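Local coordinates for MstE (Scytonema sp. PCC 10023, PDB 6SBF), which is a single-domain class II terpene cyclase that probably cyclises isoprenoid chains into polycyclic scaffolds during merosterol biosynthesis, at residues A[27-32]-A[72-77]; A[46-51]-A[342-347]; A[209-214]-A[312-317]; A[267-272]-A[354-359]. The protein carries 1 engineered substitution. All blocks are in the same frame, centred on the assembly; numbering follows the deposited sequence.

Contact 1: A[27-32]-A[72-77]; sequences SINAAV and LPYAHV
Asn-29 and Tyr-74 each hold CG anti to the carbonyl carbon, beside the backbone N (chi1 about -65° in both), and the amide and the phenol meet between the two segments. Tyr-74 OH donates to Asn-29 OD1 at 2.7 Å. The hydroxyl lies in the carbonyl plane, on a lone pair of OD1, with a C=O...donor angle of 126°. OD1 in turn lies at the edge of the Tyr-74 ring, near its plane. The two side chains cross at about a right angle, their flat groups 39° apart. In the alpha6-alpha6 barrel this joins helix 18-37 to the start of helix 75-90, where Tyr-74 occupies the N-cap position. The rest of the contact is largely aliphatic. Val-32 spreads its two methyls between two partners: CG2 touches Leu-72 CD1 at 3.5 Å, a close methyl contact, while CG1 meets Val-77 CG2 tip to tip at 3.8 Å. The other branch of Leu-72, CD2, reaches Ile-28 CG2 at 3.8 Å. The two branches of Leu-72 thus touch Ile-28 and Val-32, which stand one helical turn apart and are linked by the backbone bond from Val-32 N to Ile-28 O. Val-361 of helix 350-363 touches both Ile-28 and Leu-72.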
loop_
_atom_site.group_PDB
_atom_site.type_symbol
_atom_site.label_atom_id
_atom_site.label_comp_id
_atom_site.label_asym_id
_atom_site.label_seq_id
_atom_site.Cartn_x
_atom_site.Cartn_y
_atom_site.Cartn_z
ATOM N N SER A 27 -17.787 -4.541 -12.010
ATOM C CA SER A 27 -17.291 -4.026 -10.711
ATOM C C SER A 27 -16.035 -3.221 -10.918
ATOM O O SER A 27 -15.913 -2.058 -10.462
ATOM C CB SER A 27 -16.990 -5.200 -9.788
ATOM O OG SER A 27 -16.256 -4.780 -8.631
ATOM N N ILE A 28 -15.090 -3.784 -11.670
ATOM C CA ILE A 28 -13.823 -3.075 -11.972
ATOM C C ILE A 28 -14.143 -1.751 -12.691
ATOM O O ILE A 28 -13.549 -0.730 -12.386
ATOM C CB ILE A 28 -12.870 -4.002 -12.721
ATOM C CG1 ILE A 28 -12.350 -5.113 -11.806
ATOM C CG2 ILE A 28 -11.757 -3.196 -13.407
ATOM C CD1 ILE A 28 -11.832 -6.318 -12.543
ATOM N N ASN A 29 -14.987 -1.822 -13.712
ATOM C CA ASN A 29 -15.277 -0.613 -14.479
ATOM C C ASN A 29 -15.940 0.479 -13.661
ATOM O O ASN A 29 -15.615 1.661 -13.808
ATOM C CB ASN A 29 -16.101 -0.926 -15.736
ATOM C CG ASN A 29 -15.313 -1.799 -16.713
ATOM O OD1 ASN A 29 -14.090 -1.708 -16.751
ATOM N ND2 ASN A 29 -16.032 -2.562 -17.515
ATOM N N ALA A 30 -16.832 0.078 -12.767
ATOM C CA ALA A 30 -17.507 1.067 -11.893
ATOM C C ALA A 30 -16.475 1.706 -10.955
ATOM O O ALA A 30 -16.544 2.923 -10.701
ATOM C CB ALA A 30 -18.639 0.426 -11.117
ATOM N N ALA A 31 -15.512 0.931 -10.479
ATOM C CA ALA A 31 -14.472 1.460 -9.582
ATOM C C ALA A 31 -13.536 2.389 -10.331
ATOM O O ALA A 31 -13.120 3.427 -9.784
ATOM C CB ALA A 31 -13.762 0.330 -8.938
ATOM N N VAL A 32 -13.166 1.978 -11.555
ATOM C CA VAL A 32 -12.285 2.854 -12.344
ATOM C C VAL A 32 -13.017 4.188 -12.612
ATOM O O VAL A 32 -12.377 5.264 -12.520
ATOM C CB VAL A 32 -11.894 2.152 -13.647
ATOM C CG1 VAL A 32 -11.291 3.114 -14.647
ATOM C CG2 VAL A 32 -10.967 0.978 -13.355
ATOM N N LEU A 72 -4.436 -2.212 -15.272
ATOM C CA LEU A 72 -5.515 -2.177 -16.268
ATOM C C LEU A 72 -4.996 -1.964 -17.695
ATOM O O LEU A 72 -4.061 -1.206 -17.924
ATOM C CB LEU A 72 -6.469 -1.047 -15.963
ATOM C CG LEU A 72 -7.376 -1.393 -14.827
ATOM C CD1 LEU A 72 -7.757 -0.213 -14.047
ATOM C CD2 LEU A 72 -8.526 -2.289 -15.147
ATOM N N PRO A 73 -5.617 -2.679 -18.662
ATOM C CA PRO A 73 -5.253 -2.558 -20.074
ATOM C C PRO A 73 -6.188 -1.621 -20.821
ATOM O O PRO A 73 -6.739 -2.052 -21.855
ATOM C CB PRO A 73 -5.520 -3.989 -20.554
ATOM C CG PRO A 73 -6.810 -4.336 -19.841
ATOM C CD PRO A 73 -6.621 -3.742 -18.449
ATOM N N TYR A 74 -6.490 -0.470 -20.214
ATOM C CA TYR A 74 -7.296 0.558 -20.868
ATOM C C TYR A 74 -6.479 1.798 -21.198
ATOM O O TYR A 74 -5.751 2.338 -20.382
ATOM C CB TYR A 74 -8.398 1.011 -19.931
ATOM C CG TYR A 74 -9.402 -0.037 -19.562
ATOM C CD1 TYR A 74 -9.763 -1.086 -20.377
ATOM C CD2 TYR A 74 -10.098 0.065 -18.364
ATOM C CE1 TYR A 74 -10.788 -1.943 -20.044
ATOM C CE2 TYR A 74 -11.108 -0.804 -18.016
ATOM C CZ TYR A 74 -11.477 -1.801 -18.864
ATOM O OH TYR A 74 -12.491 -2.678 -18.644
ATOM N N ALA A 75 -6.635 2.237 -22.461
ATOM C CA ALA A 75 -5.888 3.406 -22.909
ATOM C C ALA A 75 -6.202 4.634 -22.051
ATOM O O ALA A 75 -5.269 5.412 -21.767
ATOM C CB ALA A 75 -6.192 3.677 -24.372
ATOM N N HIS A 76 -7.449 4.833 -21.680
ATOM C CA HIS A 76 -7.767 6.056 -20.904
ATOM C C HIS A 76 -7.185 6.003 -19.479
ATOM O O HIS A 76 -6.864 7.044 -18.912
ATOM C CB HIS A 76 -9.248 6.342 -20.940
ATOM C CG HIS A 76 -10.084 5.434 -20.137
ATOM N ND1 HIS A 76 -10.279 4.102 -20.496
ATOM C CD2 HIS A 76 -10.846 5.669 -19.052
ATOM C CE1 HIS A 76 -11.122 3.567 -19.604
ATOM N NE2 HIS A 76 -11.478 4.502 -18.758
ATOM N N VAL A 77 -7.011 4.786 -18.964
ATOM C CA VAL A 77 -6.325 4.670 -17.653
ATOM C C VAL A 77 -4.852 4.944 -17.821
ATOM O O VAL A 77 -4.230 5.656 -17.055
ATOM C CB VAL A 77 -6.604 3.305 -17.016
ATOM C CG1 VAL A 77 -5.813 3.157 -15.746
ATOM C CG2 VAL A 77 -8.088 3.157 -16.741
#

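Contact 2: A[46-51]-A[342-347]; sequences QDFNFP and SIIFDH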
loop_
_atom_site.group_PDB
_atom_site.type_symbol
_atom_site.label_atom_id
_atom_site.label_comp_id
_atom_site.label_asym_id
_atom_site.label_seq_id
_atom_site.Cartn_x
_atom_site.Cartn_y
_atom_site.Cartn_z
ATOM N N GLN A 46 -6.420 12.552 -4.057
ATOM C CA GLN A 46 -6.172 13.025 -2.698
ATOM C C GLN A 46 -6.837 12.080 -1.703
ATOM O O GLN A 46 -7.949 11.637 -1.909
ATOM C CB GLN A 46 -6.824 14.385 -2.470
ATOM C CG GLN A 46 -6.192 15.515 -3.231
ATOM C CD GLN A 46 -6.896 16.817 -2.906
ATOM O OE1 GLN A 46 -7.990 17.038 -3.367
ATOM N NE2 GLN A 46 -6.297 17.618 -2.074
ATOM N N ASP A 47 -6.153 11.859 -0.571
ATOM C CA ASP A 47 -6.794 11.091 0.522
ATOM C C ASP A 47 -5.976 11.306 1.771
ATOM O O ASP A 47 -4.841 11.695 1.712
ATOM C CB ASP A 47 -6.990 9.614 0.200
ATOM C CG ASP A 47 -8.379 9.084 0.505
ATOM O OD1 ASP A 47 -9.013 9.644 1.478
ATOM O OD2 ASP A 47 -8.826 8.108 -0.135
ATOM N N PHE A 48 -6.610 10.940 2.907
ATOM C CA PHE A 48 -6.096 11.108 4.271
ATOM C C PHE A 48 -6.096 12.575 4.653
ATOM O O PHE A 48 -6.014 13.460 3.799
ATOM C CB PHE A 48 -4.738 10.451 4.497
ATOM C CG PHE A 48 -4.725 8.956 4.241
ATOM C CD1 PHE A 48 -5.097 8.071 5.243
ATOM C CD2 PHE A 48 -4.356 8.447 2.996
ATOM C CE1 PHE A 48 -5.116 6.705 4.984
ATOM C CE2 PHE A 48 -4.388 7.079 2.781
ATOM C CZ PHE A 48 -4.743 6.209 3.779
ATOM N N ASN A 49 -6.172 12.831 5.959
ATOM C CA ASN A 49 -6.208 14.229 6.424
ATOM C C ASN A 49 -5.648 14.314 7.830
ATOM O O ASN A 49 -6.095 13.516 8.721
ATOM C CB ASN A 49 -7.634 14.779 6.387
ATOM C CG ASN A 49 -7.732 16.274 6.562
ATOM O OD1 ASN A 49 -6.750 16.999 6.553
ATOM N ND2 ASN A 49 -8.939 16.706 6.804
ATOM N N PHE A 50 -4.738 15.255 8.012
ATOM C CA PHE A 50 -4.264 15.664 9.351
ATOM C C PHE A 50 -4.799 17.069 9.568
ATOM O O PHE A 50 -4.111 18.055 9.275
ATOM C CB PHE A 50 -2.751 15.644 9.404
ATOM C CG PHE A 50 -2.153 14.278 9.301
ATOM C CD1 PHE A 50 -1.939 13.509 10.413
ATOM C CD2 PHE A 50 -1.819 13.750 8.064
ATOM C CE1 PHE A 50 -1.389 12.235 10.297
ATOM C CE2 PHE A 50 -1.220 12.505 7.932
ATOM C CZ PHE A 50 -1.033 11.763 9.065
ATOM N N PRO A 51 -6.040 17.225 10.033
ATOM C CA PRO A 51 -6.657 18.545 10.131
ATOM C C PRO A 51 -5.877 19.518 11.003
ATOM O O PRO A 51 -5.410 19.126 12.069
ATOM C CB PRO A 51 -8.056 18.287 10.645
ATOM C CG PRO A 51 -8.200 16.849 10.880
ATOM C CD PRO A 51 -6.937 16.160 10.448
ATOM N N SER A 342 -2.769 7.608 17.483
ATOM C CA SER A 342 -4.083 7.515 16.811
ATOM C C SER A 342 -3.966 6.943 15.396
ATOM O O SER A 342 -2.840 6.831 14.879
ATOM C CB SER A 342 -4.761 8.853 16.807
ATOM O OG SER A 342 -4.320 9.615 15.697
ATOM N N ILE A 343 -5.125 6.566 14.904
ATOM C CA ILE A 343 -5.293 5.975 13.581
ATOM C C ILE A 343 -6.185 6.902 12.778
ATOM O O ILE A 343 -7.277 7.279 13.231
ATOM C CB ILE A 343 -5.867 4.562 13.715
ATOM C CG1 ILE A 343 -4.950 3.658 14.502
ATOM C CG2 ILE A 343 -6.195 3.964 12.367
ATOM C CD1 ILE A 343 -5.537 2.275 14.788
ATOM N N ILE A 344 -5.760 7.170 11.555
ATOM C CA ILE A 344 -6.589 7.864 10.545
ATOM C C ILE A 344 -6.940 6.923 9.400
ATOM O O ILE A 344 -6.365 5.855 9.279
ATOM C CB ILE A 344 -5.885 9.159 10.115
ATOM C CG1 ILE A 344 -4.612 8.916 9.315
ATOM C CG2 ILE A 344 -5.659 10.066 11.321
ATOM C CD1 ILE A 344 -4.208 10.140 8.574
ATOM N N PHE A 345 -7.860 7.364 8.572
ATOM C CA PHE A 345 -8.265 6.550 7.412
ATOM C C PHE A 345 -8.433 7.439 6.178
ATOM O O PHE A 345 -8.335 8.666 6.224
ATOM C CB PHE A 345 -9.527 5.732 7.728
ATOM C CG PHE A 345 -10.764 6.550 7.956
ATOM C CD1 PHE A 345 -11.673 6.807 6.983
ATOM C CD2 PHE A 345 -11.089 6.936 9.262
ATOM C CE1 PHE A 345 -12.816 7.539 7.213
ATOM C CE2 PHE A 345 -12.240 7.672 9.497
ATOM C CZ PHE A 345 -13.106 7.935 8.471
ATOM N N ASP A 346 -8.667 6.749 5.087
ATOM C CA ASP A 346 -8.832 7.370 3.761
ATOM C C ASP A 346 -10.263 7.855 3.603
ATOM O O ASP A 346 -11.134 7.138 3.114
ATOM C CB ASP A 346 -8.452 6.378 2.686
ATOM C CG ASP A 346 -9.193 5.034 2.735
ATOM O OD1 ASP A 346 -9.395 4.445 3.826
ATOM O OD2 ASP A 346 -9.523 4.534 1.622
ATOM N N HIS A 347 -10.529 9.092 4.057
ATOM C CA HIS A 347 -11.901 9.619 4.116
ATOM C C HIS A 347 -12.576 9.667 2.740
ATOM O O HIS A 347 -13.797 9.649 2.669
ATOM C CB HIS A 347 -11.914 11.004 4.756
ATOM C CG HIS A 347 -11.040 12.003 4.073
ATOM N ND1 HIS A 347 -9.622 11.990 4.169
ATOM C CD2 HIS A 347 -11.399 13.012 3.208
ATOM C CE1 HIS A 347 -9.189 13.009 3.370
ATOM N NE2 HIS A 347 -10.262 13.664 2.827
#
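Asp-47 OD1, lying against the backbone between Asp-346 and His-347, accepts the amide of Phe-48 at 3.1 Å, on the anti side of the carboxylate, and a second amide from Asn-348. The other oxygen, OD2, takes the amides of Ile-350 and Phe-351 at the start of helix 350-363, so backbone N-H groups hold both oxygens. OD2 also lies 4.0 Å from Asp-346 OD2, a pair of like charges. Thr-352 OG1 bonds to Asp-346 OD2 and Ala-309 N to Asp-346 OD1, which probably offsets some of the repulsion. Strand 47-50 belongs to a two-stranded sheet and strand 342-344 to a separate mixed one; their axes approach to 8.8 Å, but the chains come closest at Phe-48 and Asp-346, beyond the end of strand 342-344. Asp-346, the centre of an inverse gamma turn, presents CB to one face of the Phe-48 ring in a CH-pi contact, 4.1 Å from the centroid and 21° off the normal. In a second CH-pi contact, a chi2 of 162° carries Ile-344 CD1 out over the Phe-50 face, 3.9 Å from its centroid, displaced toward the rim and 3.6 Å from Phe-50 CZ. His-347 turns its CE1 edge to Phe-48 O, 3.2 Å away and near the imidazole plane, while Asp-47 OD1 lies over one face of the same ring.

Contact 3: A[209-214]-A[312-317]; sequences GYWWSD and RIPYPF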
loop_
_atom_site.group_PDB
_atom_site.type_symbol
_atom_site.label_atom_id
_atom_site.label_comp_id
_atom_site.label_asym_id
_atom_site.label_seq_id
_atom_site.Cartn_x
_atom_site.Cartn_y
_atom_site.Cartn_z
ATOM N N GLY A 209 3.966 -4.479 9.725
ATOM C CA GLY A 209 4.371 -3.156 9.264
ATOM C C GLY A 209 4.521 -2.146 10.394
ATOM O O GLY A 209 4.221 -2.425 11.561
ATOM N N TYR A 210 4.967 -0.968 10.049
ATOM C CA TYR A 210 5.155 0.141 10.972
ATOM C C TYR A 210 3.926 1.050 10.937
ATOM O O TYR A 210 3.229 1.208 11.997
ATOM C CB TYR A 210 6.447 0.898 10.649
ATOM C CG TYR A 210 6.761 1.939 11.698
ATOM C CD1 TYR A 210 7.409 1.574 12.867
ATOM C CD2 TYR A 210 6.377 3.263 11.546
ATOM C CE1 TYR A 210 7.680 2.521 13.841
ATOM C CE2 TYR A 210 6.636 4.214 12.523
ATOM C CZ TYR A 210 7.276 3.826 13.679
ATOM O OH TYR A 210 7.496 4.756 14.655
ATOM N N TRP A 211 3.596 1.584 9.764
ATOM C CA TRP A 211 2.532 2.616 9.654
ATOM C C TRP A 211 1.127 2.042 9.506
ATOM O O TRP A 211 0.168 2.788 9.505
ATOM C CB TRP A 211 2.833 3.496 8.455
ATOM C CG TRP A 211 4.114 4.252 8.517
ATOM C CD1 TRP A 211 5.252 3.985 7.810
ATOM C CD2 TRP A 211 4.407 5.405 9.319
ATOM N NE1 TRP A 211 6.239 4.875 8.120
ATOM C CE2 TRP A 211 5.740 5.763 9.063
ATOM C CE3 TRP A 211 3.704 6.151 10.276
ATOM C CZ2 TRP A 211 6.362 6.833 9.683
ATOM C CZ3 TRP A 211 4.325 7.212 10.884
ATOM C CH2 TRP A 211 5.642 7.561 10.613
ATOM N N TRP A 212 0.975 0.763 9.293
ATOM C CA TRP A 212 -0.320 0.155 8.984
ATOM C C TRP A 212 -0.758 -0.788 10.063
ATOM O O TRP A 212 0.045 -1.599 10.550
ATOM C CB TRP A 212 -0.235 -0.619 7.660
ATOM C CG TRP A 212 0.134 0.255 6.500
ATOM C CD1 TRP A 212 1.394 0.482 6.069
ATOM C CD2 TRP A 212 -0.710 1.207 5.816
ATOM N NE1 TRP A 212 1.411 1.420 5.104
ATOM C CE2 TRP A 212 0.123 1.888 4.932
ATOM C CE3 TRP A 212 -2.060 1.516 5.869
ATOM C CZ2 TRP A 212 -0.373 2.855 4.067
ATOM C CZ3 TRP A 212 -2.546 2.520 5.074
ATOM C CH2 TRP A 212 -1.715 3.136 4.131
ATOM N N SER A 213 -2.047 -0.778 10.325
ATOM C CA SER A 213 -2.665 -1.719 11.270
ATOM C C SER A 213 -2.705 -3.118 10.657
ATOM O O SER A 213 -2.617 -4.125 11.378
ATOM C CB SER A 213 -4.107 -1.233 11.543
ATOM O OG SER A 213 -4.207 0.012 12.204
ATOM N N ASP A 214 -2.954 -3.191 9.340
ATOM C CA ASP A 214 -3.317 -4.480 8.719
ATOM C C ASP A 214 -2.054 -5.151 8.180
ATOM O O ASP A 214 -1.481 -4.706 7.118
ATOM C CB ASP A 214 -4.338 -4.250 7.621
ATOM C CG ASP A 214 -5.647 -3.700 8.155
ATOM O OD1 ASP A 214 -6.211 -4.339 9.064
ATOM O OD2 ASP A 214 -6.114 -2.647 7.681
ATOM N N ARG A 312 -1.632 4.382 10.970
ATOM C CA ARG A 312 -1.378 4.727 12.355
ATOM C C ARG A 312 -0.227 5.686 12.463
ATOM O O ARG A 312 0.693 5.689 11.628
ATOM C CB ARG A 312 -1.399 3.453 13.119
ATOM C CG ARG A 312 -0.153 2.714 12.927
ATOM C CD ARG A 312 -0.556 1.330 13.490
ATOM N NE ARG A 312 0.552 0.481 13.288
ATOM C CZ ARG A 312 0.737 -0.866 13.589
ATOM N NH1 ARG A 312 1.914 -1.351 13.291
ATOM N NH2 ARG A 312 -0.147 -1.666 14.131
ATOM N N ILE A 313 -0.318 6.537 13.485
ATOM C CA ILE A 313 0.722 7.519 13.771
ATOM C C ILE A 313 1.324 7.118 15.107
ATOM O O ILE A 313 0.868 7.527 16.176
ATOM C CB ILE A 313 0.159 8.927 13.802
ATOM C CG1 ILE A 313 -0.648 9.235 12.528
ATOM C CG2 ILE A 313 1.343 9.852 14.040
ATOM C CD1 ILE A 313 0.086 8.979 11.174
ATOM N N PRO A 314 2.418 6.308 15.117
ATOM C CA PRO A 314 3.067 6.001 16.377
ATOM C C PRO A 314 3.717 7.258 16.928
ATOM O O PRO A 314 4.016 8.184 16.191
ATOM C CB PRO A 314 4.156 4.996 16.006
ATOM C CG PRO A 314 3.713 4.465 14.627
ATOM C CD PRO A 314 3.126 5.703 13.988
ATOM N N TYR A 315 3.968 7.249 18.231
ATOM C CA TYR A 315 4.859 8.281 18.790
ATOM C C TYR A 315 6.196 8.212 18.062
ATOM O O TYR A 315 6.654 7.126 17.660
ATOM C CB TYR A 315 5.033 8.080 20.294
ATOM C CG TYR A 315 3.850 8.511 21.112
ATOM C CD1 TYR A 315 2.816 7.645 21.388
ATOM C CD2 TYR A 315 3.744 9.810 21.568
ATOM C CE1 TYR A 315 1.704 8.037 22.116
ATOM C CE2 TYR A 315 2.641 10.220 22.296
ATOM C CZ TYR A 315 1.622 9.323 22.592
ATOM O OH TYR A 315 0.534 9.723 23.326
ATOM N N PRO A 316 6.878 9.360 17.882
ATOM C CA PRO A 316 8.131 9.402 17.135
ATOM C C PRO A 316 9.216 8.469 17.668
ATOM O O PRO A 316 10.075 8.046 16.885
ATOM C CB PRO A 316 8.605 10.862 17.090
ATOM C CG PRO A 316 7.433 11.616 17.578
ATOM C CD PRO A 316 6.465 10.705 18.305
ATOM N N PHE A 317 9.164 8.131 18.958
ATOM C CA PHE A 317 10.242 7.373 19.609
ATOM C C PHE A 317 9.958 5.891 19.483
ATOM O O PHE A 317 10.816 5.086 19.940
ATOM C CB PHE A 317 10.324 7.779 21.100
ATOM C CG PHE A 317 9.046 7.662 21.923
ATOM C CD1 PHE A 317 8.550 6.416 22.285
ATOM C CD2 PHE A 317 8.319 8.807 22.301
ATOM C CE1 PHE A 317 7.361 6.312 23.014
ATOM C CE2 PHE A 317 7.119 8.709 22.987
ATOM C CZ PHE A 317 6.649 7.449 23.353
HETATM O O HOH W 1 -2.935 -0.598 14.760
#
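The loop through Tyr-210 and Trp-211, which leads from helix 187-200 to helix 215-229, docks on Arg-312 of an edge strand, 311-313, of the three-stranded mixed sheet, within the squalene-hopene cyclase C-terminal family region. Backbone joins backbone first: Arg-312 N donates to Trp-211 O at 2.8 Å in a nearly straight bond (170°). A chi1 of 77° puts Arg-312 CG between the backbone N and the carbonyl carbon, against Trp-211 O; from there the chain is extended to NE. The guanidinium grips Tyr-210 O side-on with two nitrogens, NE at 3.1 Å and NH1 at 3.2 Å from that oxygen. Both donors come from the same face of the Tyr-210 carbonyl plane, while the oxygen itself lies in the guanidinium plane. Trp-212 O rests 3.2 Å above that plane, over its centre. One water, 3.1 Å from Arg-312 NH2, links it to Ser-213 OG, and NH1 has a further partner in Asn-322 OD1. Further along, Pro-314 wedges against two rings: CG touches Tyr-210 CE2 at 3.6 Å, and CD touches Trp-211 CZ3 at 3.7 Å. Arg-312 thus holds the loop through its N, NE and NH1, and the carbonyl oxygens around the guanidinium, in its plane and above it, would probably stabilise the positive charge.

Contact 4: A[267-272]-A[354-359]; sequences ATAWCL and ATVVNS
Ser-359 CB lies 3.4 Å from Ala-269 O, and its OG is set between the backbone N and the carbonyl carbon by a chi1 of 73°. There OG rests 3.5 Å from Ala-269 CB and 3.7 Å from Leu-272 CD2, yet its hydrogen bond turns back into its own helix, to Val-356 O at 2.8 Å. Ala-269 in turn points its methyl toward the facing helix, where CB lies 3.8 Å from Val-356 CA and also touches the CG2 methyls of Thr-355 and Val-356. Beside it, Thr-355 CG2, anti to its backbone N, sits over one face of the Trp-270 indole and comes within 3.3 Å of NE1. The two side chains cross there at about a right angle. Thr-355 OG1 bonds instead to Tyr-64 OH and to Phe-351 O. Helices 265-275 and 350-363 run in nearly the same direction, the short segments 29° apart with axes 8.6 Å from each other, consistent with neighbours in one layer of the alpha6-alpha6 barrel. Phe-266 and Tyr-217 meet the Trp-270 indole edge-to-face. The small side chain of Ala-269 is consistent with the close approach, Ala-269 CA to Val-356 CA 5.1 Å, and since both hydroxyls find partners outside the facing segment, what passes between the two helices is van der Waals contact.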
loop_
_atom_site.group_PDB
_atom_site.type_symbol
_atom_site.label_atom_id
_atom_site.label_comp_id
_atom_site.label_asym_id
_atom_site.label_seq_id
_atom_site.Cartn_x
_atom_site.Cartn_y
_atom_site.Cartn_z
ATOM N N ALA A 267 -7.891 -4.994 4.082
ATOM C CA ALA A 267 -7.097 -6.155 4.494
ATOM C C ALA A 267 -7.471 -7.313 3.557
ATOM O O ALA A 267 -6.600 -8.139 3.264
ATOM C CB ALA A 267 -7.327 -6.488 5.958
ATOM N N THR A 268 -8.728 -7.456 3.190
ATOM C CA THR A 268 -9.170 -8.566 2.318
ATOM C C THR A 268 -8.529 -8.431 0.919
ATOM O O THR A 268 -8.074 -9.442 0.373
ATOM C CB THR A 268 -10.691 -8.661 2.226
ATOM O OG1 THR A 268 -11.198 -8.847 3.553
ATOM C CG2 THR A 268 -11.163 -9.775 1.356
ATOM N N ALA A 269 -8.445 -7.230 0.388
ATOM C CA ALA A 269 -7.847 -7.014 -0.948
ATOM C C ALA A 269 -6.363 -7.360 -0.883
ATOM O O ALA A 269 -5.849 -8.049 -1.808
ATOM C CB ALA A 269 -8.059 -5.570 -1.353
ATOM N N TRP A 270 -5.667 -6.964 0.176
ATOM C CA TRP A 270 -4.250 -7.330 0.269
ATOM C C TRP A 270 -4.109 -8.845 0.462
ATOM O O TRP A 270 -3.153 -9.426 -0.083
ATOM C CB TRP A 270 -3.523 -6.496 1.344
ATOM C CG TRP A 270 -3.151 -5.135 0.828
ATOM C CD1 TRP A 270 -3.662 -3.906 1.134
ATOM C CD2 TRP A 270 -2.138 -4.895 -0.175
ATOM N NE1 TRP A 270 -3.034 -2.930 0.413
ATOM C CE2 TRP A 270 -2.126 -3.501 -0.425
ATOM C CE3 TRP A 270 -1.288 -5.707 -0.906
ATOM C CZ2 TRP A 270 -1.235 -2.936 -1.349
ATOM C CZ3 TRP A 270 -0.396 -5.147 -1.779
ATOM C CH2 TRP A 270 -0.394 -3.795 -2.012
ATOM N N CYS A 271 -4.987 -9.466 1.250
ATOM C CA CYS A 271 -4.899 -10.924 1.409
ATOM C C CYS A 271 -5.132 -11.611 0.057
ATOM O O CYS A 271 -4.477 -12.637 -0.223
ATOM C CB CYS A 271 -5.880 -11.366 2.472
ATOM S SG CYS A 271 -5.636 -13.034 3.054
ATOM N N LEU A 272 -6.044 -11.109 -0.735
ATOM C CA LEU A 272 -6.323 -11.685 -2.079
ATOM C C LEU A 272 -5.042 -11.604 -2.914
ATOM O O LEU A 272 -4.683 -12.626 -3.574
ATOM C CB LEU A 272 -7.519 -10.986 -2.680
ATOM C CG LEU A 272 -7.883 -11.381 -4.105
ATOM C CD1 LEU A 272 -8.068 -12.882 -4.212
ATOM C CD2 LEU A 272 -9.108 -10.625 -4.575
ATOM N N ALA A 354 -8.862 1.891 -4.820
ATOM C CA ALA A 354 -7.771 1.535 -5.743
ATOM C C ALA A 354 -7.171 0.183 -5.371
ATOM O O ALA A 354 -6.808 -0.595 -6.257
ATOM C CB ALA A 354 -6.748 2.640 -5.738
ATOM N N THR A 355 -7.004 -0.052 -4.076
ATOM C CA THR A 355 -6.454 -1.330 -3.619
ATOM C C THR A 355 -7.356 -2.472 -4.047
ATOM O O THR A 355 -6.864 -3.527 -4.554
ATOM C CB THR A 355 -6.297 -1.294 -2.100
ATOM O OG1 THR A 355 -5.555 -0.162 -1.636
ATOM C CG2 THR A 355 -5.597 -2.541 -1.626
ATOM N N VAL A 356 -8.637 -2.362 -3.779
ATOM C CA VAL A 356 -9.595 -3.418 -4.099
ATOM C C VAL A 356 -9.586 -3.669 -5.604
ATOM O O VAL A 356 -9.524 -4.853 -6.039
ATOM C CB VAL A 356 -11.010 -3.155 -3.570
ATOM C CG1 VAL A 356 -11.971 -4.216 -4.058
ATOM C CG2 VAL A 356 -10.990 -2.989 -2.038
ATOM N N VAL A 357 -9.698 -2.622 -6.407
ATOM C CA VAL A 357 -9.840 -2.868 -7.867
ATOM C C VAL A 357 -8.548 -3.544 -8.366
ATOM O O VAL A 357 -8.623 -4.479 -9.192
ATOM C CB VAL A 357 -10.264 -1.593 -8.603
ATOM C CG1 VAL A 357 -9.128 -0.689 -8.655
ATOM C CG2 VAL A 357 -10.818 -1.981 -9.950
ATOM N N ASN A 358 -7.380 -3.170 -7.865
ATOM C CA ASN A 358 -6.140 -3.839 -8.273
ATOM C C ASN A 358 -6.194 -5.342 -7.967
ATOM O O ASN A 358 -5.832 -6.198 -8.794
ATOM C CB ASN A 358 -4.968 -3.145 -7.646
ATOM C CG ASN A 358 -3.686 -3.902 -7.804
ATOM O OD1 ASN A 358 -3.444 -4.847 -7.072
ATOM N ND2 ASN A 358 -2.842 -3.453 -8.722
ATOM N N SER A 359 -6.640 -5.682 -6.755
ATOM C CA SER A 359 -6.654 -7.110 -6.342
ATOM C C SER A 359 -7.607 -7.877 -7.262
ATOM O O SER A 359 -7.334 -9.032 -7.571
ATOM C CB SER A 359 -6.992 -7.244 -4.862
ATOM O OG SER A 359 -8.382 -6.978 -4.558
#

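How the contacts relate
Contacts 3 and 4 are buried, whereas contacts 1 and 2 are only partly so; contact 1 lies farthest out, its centre about 19 Å from that of the chain. Contacts 2 and 3 share the mixed sheet: Ser-342 O probably accepts a hydrogen bond from Ile-313 N, and Phe-50 packs on Ile-313. Contacts 1 and 4 meet on helix 350-363, where Val-357 touches Ile-28 and Ala-31. Asp-214 against Ala-267 joins contacts 3 and 4. Contact 4 is van der Waals contact, its hydroxyls bonded away from the facing segment; contact 1 adds one peripheral polar bond. Contact 2, strand ends and a turn, has CH-pi packing beside a carboxylate bound to nearby N-H groups; in contact 3 a charged group bonds the backbone of the irregular 209-214 loop.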